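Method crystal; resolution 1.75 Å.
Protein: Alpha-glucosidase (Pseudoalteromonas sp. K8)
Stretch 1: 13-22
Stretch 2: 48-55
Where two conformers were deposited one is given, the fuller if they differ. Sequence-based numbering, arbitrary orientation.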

ATOM      1  N   ILE A  13      23.679 -16.581   6.374  1.00 12.20           N
ATOM      2  CA  ILE A  13      24.209 -17.877   6.784  1.00 14.46           C
ATOM      3  C   ILE A  13      23.047 -18.698   7.315  1.00 15.61           C
ATOM      4  O   ILE A  13      22.358 -18.273   8.250  1.00 13.54           O
ATOM      5  CB  ILE A  13      25.309 -17.755   7.846  1.00 17.60           C
ATOM      6  CG1 ILE A  13      26.508 -16.987   7.298  1.00 21.70           C
ATOM      7  CG2 ILE A  13      25.755 -19.143   8.290  1.00 17.29           C
ATOM      8  CD1 ILE A  13      27.541 -16.704   8.361  1.00 23.80           C
ATOM      9  N   ILE A  14      22.829 -19.867   6.717  1.00 12.71           N
ATOM     10  CA  ILE A  14      21.775 -20.788   7.118  1.00 12.83           C
ATOM     11  C   ILE A  14      22.436 -21.959   7.831  1.00 16.59           C
ATOM     12  O   ILE A  14      23.407 -22.537   7.324  1.00 16.28           O
ATOM     13  CB  ILE A  14      20.948 -21.256   5.909  1.00 13.62           C
ATOM     14  CG1 ILE A  14      20.387 -20.051   5.141  1.00 15.30           C
ATOM     15  CG2 ILE A  14      19.818 -22.142   6.378  1.00 15.91           C
ATOM     16  CD1 ILE A  14      21.232 -19.619   3.949  1.00 17.74           C
ATOM     17  N   SER A  15      21.922 -22.304   9.005  1.00 15.24           N
ATOM     18  CA  SER A  15      22.629 -23.180   9.921  1.00 16.92           C
ATOM     19  C   SER A  15      21.688 -24.255  10.455  1.00 16.95           C
ATOM     20  O   SER A  15      20.463 -24.106  10.437  1.00 15.48           O
ATOM     21  CB  SER A  15      23.229 -22.359  11.072  1.00 22.05           C
ATOM     22  OG  SER A  15      23.873 -23.198  12.008  1.00 29.72           O
ATOM     23  N   ASP A  16      22.274 -25.359  10.932  1.00 17.14           N
ATOM     24  CA  ASP A  16      21.497 -26.374  11.635  1.00 18.20           C
ATOM     25  C   ASP A  16      22.123 -26.732  12.976  1.00 21.09           C
ATOM     26  O   ASP A  16      21.810 -27.787  13.540  1.00 22.19           O
ATOM     27  CB  ASP A  16      21.309 -27.635  10.780  1.00 19.21           C
ATOM     28  CG  ASP A  16      22.628 -28.307  10.397  1.00 23.34           C
ATOM     29  OD1 ASP A  16      23.696 -27.962  10.957  1.00 23.69           O
ATOM     30  OD2 ASP A  16      22.591 -29.199   9.519  1.00 21.42           O
ATOM     31  N   GLU A  17      23.000 -25.870  13.498  1.00 17.46           N
ATOM     32  CA  GLU A  17      23.694 -26.164  14.744  1.00 24.48           C
ATOM     33  C   GLU A  17      22.858 -25.801  15.965  1.00 29.64           C
ATOM     34  O   GLU A  17      23.020 -26.412  17.029  1.00 31.42           O
ATOM     35  CB  GLU A  17      25.030 -25.429  14.753  1.00 31.50           C
ATOM     36  CG  GLU A  17      25.926 -25.864  13.608  1.00 44.73           C
ATOM     37  CD  GLU A  17      27.249 -25.127  13.575  1.00 59.22           C
ATOM     38  OE1 GLU A  17      27.433 -24.195  14.391  1.00 64.32           O
ATOM     39  OE2 GLU A  17      28.106 -25.481  12.731  1.00 63.54           O
ATOM     40  N   GLN A  18      21.970 -24.821  15.828  1.00 33.77           N
ATOM     41  CA  GLN A  18      21.063 -24.440  16.900  1.00 42.33           C
ATOM     42  C   GLN A  18      20.002 -25.527  17.080  1.00 47.91           C
ATOM     43  O   GLN A  18      19.951 -26.515  16.337  1.00 45.26           O
ATOM     44  CB  GLN A  18      20.423 -23.081  16.600  1.00 41.40           C
ATOM     45  CG  GLN A  18      21.408 -22.018  16.110  1.00 42.84           C
ATOM     46  CD  GLN A  18      22.559 -21.794  17.085  1.00 48.90           C
ATOM     47  OE1 GLN A  18      22.343 -21.580  18.283  1.00 51.79           O
ATOM     48  NE2 GLN A  18      23.792 -21.852  16.578  1.00 46.85           N
ATOM     49  N   SER A  19      19.138 -25.337  18.086  1.00 48.41           N
ATOM     50  CA  SER A  19      18.106 -26.333  18.354  1.00 48.90           C
ATOM     51  C   SER A  19      17.298 -26.610  17.097  1.00 40.91           C
ATOM     52  O   SER A  19      17.036 -27.772  16.756  1.00 38.68           O
ATOM     53  CB  SER A  19      17.202 -25.869  19.498  1.00 56.05           C
ATOM     54  OG  SER A  19      16.850 -24.505  19.358  1.00 60.59           O
ATOM     55  N   THR A  20      16.915 -25.557  16.383  0.97 33.13           N
ATOM     56  CA  THR A  20      16.253 -25.675  15.098  0.97 30.17           C
ATOM     57  C   THR A  20      17.189 -25.219  13.984  0.97 24.83           C
ATOM     58  O   THR A  20      18.276 -24.683  14.234  0.97 20.98           O
ATOM     59  CB  THR A  20      14.927 -24.862  15.056  0.97 30.50           C
ATOM     60  OG1 THR A  20      15.170 -23.457  14.902  0.97 27.04           O
ATOM     61  CG2 THR A  20      14.063 -25.092  16.310  0.97 32.19           C
ATOM     62  N   PRO A  21      16.823 -25.486  12.737  1.00 21.49           N
ATOM     63  CA  PRO A  21      17.368 -24.704  11.628  1.00 17.76           C
ATOM     64  C   PRO A  21      17.265 -23.214  11.937  1.00 15.90           C
ATOM     65  O   PRO A  21      16.352 -22.768  12.632  1.00 16.75           O
ATOM     66  CB  PRO A  21      16.459 -25.091  10.461  1.00 20.44           C
ATOM     67  CG  PRO A  21      16.069 -26.501  10.772  1.00 22.65           C
ATOM     68  CD  PRO A  21      16.055 -26.654  12.269  1.00 19.45           C
ATOM     69  N   SER A  22      18.211 -22.434  11.425  1.00 15.04           N
ATOM     70  CA  SER A  22      18.209 -21.011  11.724  1.00 13.35           C
ATOM     71  C   SER A  22      18.970 -20.276  10.632  1.00 12.80           C
ATOM     72  O   SER A  22      19.694 -20.882   9.836  1.00 12.81           O
ATOM     73  CB  SER A  22      18.824 -20.733  13.109  1.00 14.55           C
ATOM     74  OG  SER A  22      20.192 -21.121  13.134  1.00 18.31           O
TER
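Stretch 2 48-55: FSNSFKIT

Stretch 2 packs against the turn of a β-hairpin in stretch 1 through a small, largely polar contact, burying 443 Å² in total and centred on Asp16. The hairpin is defined by paired backbone hydrogen bonds between Ser15 and Ser22 (Ser15 N to Ser22 O, 2.8 Å; Ser22 N to Ser15 O, 3.0 Å), and residues 16-21 form the connecting loop. Stretch 2 runs as an irregular segment through Ser51, whose phi is positive (74°), before entering a strand at Lys53. The closest pair of CA atoms is Asn50 CA and Thr20 CA, 4.3 Å apart; farther on, Lys53 CA lies 5.5 Å from Asp16 CA, so residues 50-53 run roughly antiparallel to residues 16-20. Asp16, with chi1 in p, points toward stretch 2 and its OD2 accepts a nearly linear hydrogen bond from Ile54 N (2.7 Å, 167°). Lys53 has its CA-to-CB bond directed away, yet its long side chain returns so that NZ donates to Asp16 O at 3.1 Å. Water 1 reinforces the link, donating to Asp16 OD2 (2.8 Å) and Ile54 O (3.0 Å). Ile54 CD1 reaches Ile14 O at 3.7 Å. Between the two ends, Pro21 CG rests against Phe52 CB (3.7 Å), a small apolar patch. At the other end, Asn50 CA makes a CA-H...O contact with Ser19 O (3.1 Å).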

ATOM      1  N   PHE A  48       7.702 -29.385  12.867  1.00 17.02           N
ATOM      2  CA  PHE A  48       8.946 -29.213  12.111  1.00 17.00           C
ATOM      3  C   PHE A  48       9.777 -28.206  12.896  1.00 17.42           C
ATOM      4  O   PHE A  48       9.742 -27.005  12.646  1.00 17.28           O
ATOM      5  CB  PHE A  48       8.679 -28.717  10.688  1.00 17.76           C
ATOM      6  CG  PHE A  48       8.175 -29.773   9.745  1.00 19.41           C
ATOM      7  CD1 PHE A  48       7.917 -31.062  10.180  1.00 21.66           C
ATOM      8  CD2 PHE A  48       7.972 -29.472   8.406  1.00 21.30           C
ATOM      9  CE1 PHE A  48       7.454 -32.037   9.298  1.00 22.97           C
ATOM     10  CE2 PHE A  48       7.519 -30.441   7.522  1.00 21.89           C
ATOM     11  CZ  PHE A  48       7.258 -31.722   7.970  1.00 20.74           C
ATOM     12  N   SER A  49      10.522 -28.710  13.879  0.68 17.55           N
ATOM     13  CA  SER A  49      11.277 -27.810  14.742  0.68 17.98           C
ATOM     14  C   SER A  49      12.706 -28.309  14.927  0.68 17.78           C
ATOM     15  O   SER A  49      13.550 -28.112  14.050  0.68 17.86           O
ATOM     16  CB  SER A  49      10.567 -27.637  16.092  0.68 17.52           C
ATOM     17  OG  SER A  49      10.368 -28.878  16.745  0.68 17.24           O
ATOM     18  N   ASN A  50      12.991 -28.959  16.049  1.00 17.13           N
ATOM     19  CA  ASN A  50      14.365 -29.356  16.319  1.00 22.37           C
ATOM     20  C   ASN A  50      14.739 -30.633  15.559  1.00 21.48           C
ATOM     21  O   ASN A  50      13.890 -31.354  15.029  1.00 20.02           O
ATOM     22  CB  ASN A  50      14.574 -29.537  17.821  1.00 27.63           C
ATOM     23  CG  ASN A  50      13.456 -30.304  18.460  1.00 41.34           C
ATOM     24  OD1 ASN A  50      12.532 -29.718  19.030  1.00 49.66           O
ATOM     25  ND2 ASN A  50      13.514 -31.628  18.354  1.00 45.27           N
ATOM     26  N   SER A  51      16.048 -30.893  15.500  1.00 21.90           N
ATOM     27  CA  SER A  51      16.648 -32.115  14.966  1.00 25.49           C
ATOM     28  C   SER A  51      16.599 -32.206  13.443  1.00 24.33           C
ATOM     29  O   SER A  51      16.890 -33.275  12.885  1.00 25.31           O
ATOM     30  CB  SER A  51      16.008 -33.375  15.560  1.00 29.44           C
ATOM     31  OG  SER A  51      15.964 -33.293  16.973  1.00 37.30           O
ATOM     32  N   PHE A  52      16.240 -31.130  12.751  1.00 21.65           N
ATOM     33  CA  PHE A  52      16.372 -31.083  11.303  1.00 21.50           C
ATOM     34  C   PHE A  52      17.799 -30.687  10.937  1.00 26.95           C
ATOM     35  O   PHE A  52      18.347 -29.733  11.504  1.00 28.43           O
ATOM     36  CB  PHE A  52      15.368 -30.092  10.709  1.00 17.56           C
ATOM     37  CG  PHE A  52      13.981 -30.654  10.562  1.00 18.24           C
ATOM     38  CD1 PHE A  52      13.133 -30.744  11.657  1.00 18.24           C
ATOM     39  CD2 PHE A  52      13.526 -31.098   9.327  1.00 18.88           C
ATOM     40  CE1 PHE A  52      11.854 -31.272  11.523  1.00 20.59           C
ATOM     41  CE2 PHE A  52      12.248 -31.618   9.183  1.00 19.48           C
ATOM     42  CZ  PHE A  52      11.411 -31.712  10.287  1.00 21.80           C
ATOM     43  N   LYS A  53      18.402 -31.420   9.998  1.00 20.12           N
ATOM     44  CA  LYS A  53      19.761 -31.156   9.551  1.00 20.40           C
ATOM     45  C   LYS A  53      19.769 -30.824   8.062  1.00 19.64           C
ATOM     46  O   LYS A  53      18.939 -31.323   7.297  1.00 17.05           O
ATOM     47  CB  LYS A  53      20.690 -32.361   9.819  1.00 22.23           C
ATOM     48  CG  LYS A  53      20.792 -32.776  11.294  1.00 26.84           C
ATOM     49  CD  LYS A  53      21.375 -31.654  12.139  0.71 32.69           C
ATOM     50  CE  LYS A  53      21.271 -31.949  13.628  0.62 38.00           C
ATOM     51  NZ  LYS A  53      21.502 -30.713  14.438  0.88 42.73           N
ATOM     52  N   ILE A  54      20.724 -29.981   7.658  1.00 17.26           N
ATOM     53  CA  ILE A  54      20.892 -29.651   6.245  1.00 17.96           C
ATOM     54  C   ILE A  54      21.467 -30.853   5.510  1.00 20.51           C
ATOM     55  O   ILE A  54      22.512 -31.394   5.892  1.00 20.55           O
ATOM     56  CB  ILE A  54      21.804 -28.427   6.074  1.00 16.82           C
ATOM     57  CG1 ILE A  54      21.182 -27.185   6.726  1.00 16.26           C
ATOM     58  CG2 ILE A  54      22.087 -28.176   4.580  1.00 15.37           C
ATOM     59  CD1 ILE A  54      22.163 -26.026   6.897  1.00 18.32           C
ATOM     60  N   THR A  55      20.788 -31.274   4.445  1.00 19.43           N
ATOM     61  CA  THR A  55      21.260 -32.374   3.620  1.00 19.15           C
ATOM     62  C   THR A  55      21.752 -31.934   2.250  1.00 20.57           C
ATOM     63  O   THR A  55      22.572 -32.643   1.652  1.00 21.88           O
ATOM     64  CB  THR A  55      20.148 -33.412   3.419  1.00 21.68           C
ATOM     65  OG1 THR A  55      19.031 -32.784   2.784  1.00 21.97           O
ATOM     66  CG2 THR A  55      19.701 -33.985   4.753  1.00 21.96           C
TER
HETATM   67  O   HOH W   1      24.496 -30.507   7.944  1.00 42.62           O
HETATM   68  O   HOH W   2      24.210 -29.842  13.183  1.00 46.94           O
HETATM   69  O   HOH W   3      18.505 -28.785  14.271  1.00 59.20           O
HETATM   70  O   HOH W   4      18.359 -29.907  17.150  1.00 64.38           O